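Local coordinates for transcription regulator PadR N-terminal domain-containing protein (Streptococcus mutans, PDB 3L7W) that probably binds DNA through a winged helix-turn-helix domain and regulates transcription, as PadR-family regulators do, at residues G54-Y59 against Y71-G77. Sequence-based numbering, arbitrary orientation.
Sequences GYLSTY and YHLTDSG
Strands 56-59 and 71-73 run antiparallel at 144°, joined by backbone hydrogen bonds from Ser57 N to His72 O (2.8 Å) and His72 N to Ser57 O (2.7 Å). They form the base of the hairpin wing of a winged helix-turn-helix domain. Leu56, Thr58, Tyr71 and Leu73 point to one face, where the two leucines and the Tyr71 ring are buried: Leu56 CD1 meets Tyr71 CD2 (3.9 Å) while the other branch, Leu56 CD2, lies against Leu73 CD1. Leu56 packs on helices 7-20 and 40-52, Tyr71 on 40-52, Leu73 on 7-20 and 75-100. Thr58 CG2 is 3.4 Å from Tyr71 CD2; OG1 sits between the backbone N and carbonyl carbon (chi1 58°), which places CG2 beside the ring and lets OG1 hydrogen-bond to Glu51. On the other face small Ser57 sets OG at the edge of the His72 imidazole, whose ND1 hydrogen-bonds to Asp22, as does Tyr59 OH. Gly54 takes the positive phi of a Schellman motif ending helix 40-52, where a CB would jam against the preceding carbonyl oxygen. Gly77, lacking a side chain, brings its CA to 3.4 Å from Tyr55 O, where a CB would clash; the Tyr55 ring stacks on His80. Thr74 N-caps helix 75-100, suited by a hydroxyl that both donates and accepts. Thr74 N hydrogen-bonds to Tyr55 O, and Thr74 OG1 accepts from Gly77 N (2.8 Å) while donating to a lone pair of Gly54 O, in the carbonyl plane, at 2.6 Å.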
loop_
_atom_site.group_PDB
_atom_site.type_symbol
_atom_site.label_atom_id
_atom_site.label_comp_id
_atom_site.label_asym_id
_atom_site.label_seq_id
_atom_site.Cartn_x
_atom_site.Cartn_y
_atom_site.Cartn_z
ATOM N N GLY A 54 20.791 9.895 -4.776
ATOM C CA GLY A 54 21.672 9.289 -5.758
ATOM C C GLY A 54 21.041 8.217 -6.611
ATOM O O GLY A 54 21.701 7.631 -7.476
ATOM N N TYR A 55 19.755 7.959 -6.401
ATOM C CA TYR A 55 19.094 6.881 -7.138
ATOM C C TYR A 55 18.732 7.319 -8.543
ATOM O O TYR A 55 18.631 6.504 -9.456
ATOM C CB TYR A 55 17.845 6.421 -6.390
ATOM C CG TYR A 55 18.149 5.969 -4.984
ATOM C CD1 TYR A 55 19.197 5.089 -4.729
ATOM C CD2 TYR A 55 17.394 6.419 -3.914
ATOM C CE1 TYR A 55 19.477 4.666 -3.437
ATOM C CE2 TYR A 55 17.667 6.003 -2.620
ATOM C CZ TYR A 55 18.704 5.126 -2.390
ATOM O OH TYR A 55 18.959 4.717 -1.104
ATOM N N LEU A 56 18.517 8.618 -8.707
ATOM C CA LEU A 56 18.261 9.170 -10.025
ATOM C C LEU A 56 19.321 10.225 -10.375
ATOM O O LEU A 56 19.693 11.054 -9.550
ATOM C CB LEU A 56 16.875 9.808 -10.077
ATOM C CG LEU A 56 15.680 8.864 -9.909
ATOM C CD1 LEU A 56 14.406 9.675 -9.750
ATOM C CD2 LEU A 56 15.568 7.922 -11.092
ATOM N N SER A 57 19.812 10.194 -11.601
ATOM C CA SER A 57 20.613 11.296 -12.076
ATOM C C SER A 57 19.707 11.954 -13.083
ATOM O O SER A 57 18.748 11.334 -13.544
ATOM C CB SER A 57 21.912 10.814 -12.724
ATOM O OG SER A 57 21.630 10.071 -13.887
ATOM N N THR A 58 19.996 13.205 -13.415
ATOM C CA THR A 58 19.165 13.951 -14.341
ATOM C C THR A 58 19.998 14.634 -15.414
ATOM O O THR A 58 21.163 14.975 -15.207
ATOM C CB THR A 58 18.442 15.076 -13.617
ATOM O OG1 THR A 58 19.427 15.910 -13.000
ATOM C CG2 THR A 58 17.472 14.528 -12.556
ATOM N N TYR A 59 19.372 14.865 -16.553
ATOM C CA TYR A 59 19.997 15.614 -17.611
ATOM C C TYR A 59 18.875 16.275 -18.348
ATOM O O TYR A 59 17.707 15.903 -18.179
ATOM C CB TYR A 59 20.788 14.699 -18.540
ATOM C CG TYR A 59 19.977 13.587 -19.152
ATOM C CD1 TYR A 59 19.824 12.371 -18.492
ATOM C CD2 TYR A 59 19.372 13.742 -20.392
ATOM C CE1 TYR A 59 19.101 11.329 -19.062
ATOM C CE2 TYR A 59 18.623 12.712 -20.959
ATOM C CZ TYR A 59 18.500 11.505 -20.286
ATOM O OH TYR A 59 17.771 10.478 -20.835
ATOM N N TYR A 71 15.050 12.035 -15.994
ATOM C CA TYR A 71 15.567 11.288 -14.869
ATOM C C TYR A 71 16.080 9.971 -15.389
ATOM O O TYR A 71 15.530 9.395 -16.325
ATOM C CB TYR A 71 14.463 11.045 -13.842
ATOM C CG TYR A 71 13.971 12.315 -13.226
ATOM C CD1 TYR A 71 12.891 13.007 -13.776
ATOM C CD2 TYR A 71 14.575 12.831 -12.093
ATOM C CE1 TYR A 71 12.431 14.174 -13.214
ATOM C CE2 TYR A 71 14.125 14.012 -11.523
ATOM C CZ TYR A 71 13.059 14.683 -12.090
ATOM O OH TYR A 71 12.612 15.861 -11.516
ATOM N N HIS A 72 17.141 9.497 -14.763
ATOM C CA HIS A 72 17.798 8.297 -15.186
ATOM C C HIS A 72 18.121 7.509 -13.936
ATOM O O HIS A 72 18.639 8.060 -12.965
ATOM C CB HIS A 72 19.093 8.651 -15.910
ATOM C CG HIS A 72 19.964 7.469 -16.152
ATOM N ND1 HIS A 72 19.711 6.559 -17.158
ATOM C CD2 HIS A 72 21.061 7.018 -15.499
ATOM C CE1 HIS A 72 20.629 5.611 -17.127
ATOM N NE2 HIS A 72 21.462 5.866 -16.131
ATOM N N LEU A 73 17.808 6.221 -13.960
ATOM C CA LEU A 73 18.084 5.349 -12.837
ATOM C C LEU A 73 19.578 5.035 -12.759
ATOM O O LEU A 73 20.133 4.398 -13.646
ATOM C CB LEU A 73 17.291 4.053 -12.996
ATOM C CG LEU A 73 17.217 3.175 -11.753
ATOM C CD1 LEU A 73 16.631 3.964 -10.580
ATOM C CD2 LEU A 73 16.384 1.918 -12.049
ATOM N N THR A 74 20.230 5.482 -11.694
ATOM C CA THR A 74 21.639 5.166 -11.506
ATOM C C THR A 74 21.772 3.704 -11.092
ATOM O O THR A 74 20.779 3.057 -10.730
ATOM C CB THR A 74 22.265 6.030 -10.414
ATOM O OG1 THR A 74 21.683 5.696 -9.141
ATOM C CG2 THR A 74 22.041 7.511 -10.710
ATOM N N ASP A 75 22.995 3.184 -11.152
ATOM C CA ASP A 75 23.280 1.853 -10.637
ATOM C C ASP A 75 22.832 1.800 -9.181
ATOM O O ASP A 75 22.264 0.812 -8.721
ATOM C CB ASP A 75 24.782 1.551 -10.733
ATOM C CG ASP A 75 25.287 1.522 -12.167
ATOM O OD1 ASP A 75 24.517 1.163 -13.085
ATOM O OD2 ASP A 75 26.470 1.855 -12.375
ATOM N N SER A 76 23.099 2.875 -8.454
ATOM C CA SER A 76 22.666 2.981 -7.074
ATOM C C SER A 76 21.147 2.839 -7.018
ATOM O O SER A 76 20.581 2.254 -6.083
ATOM C CB SER A 76 23.038 4.351 -6.532
ATOM O OG SER A 76 22.900 4.377 -5.130
ATOM N N GLY A 77 20.501 3.419 -8.024
ATOM C CA GLY A 77 19.062 3.431 -8.103
ATOM C C GLY A 77 18.613 2.025 -8.403
ATOM O O GLY A 77 17.664 1.540 -7.793
#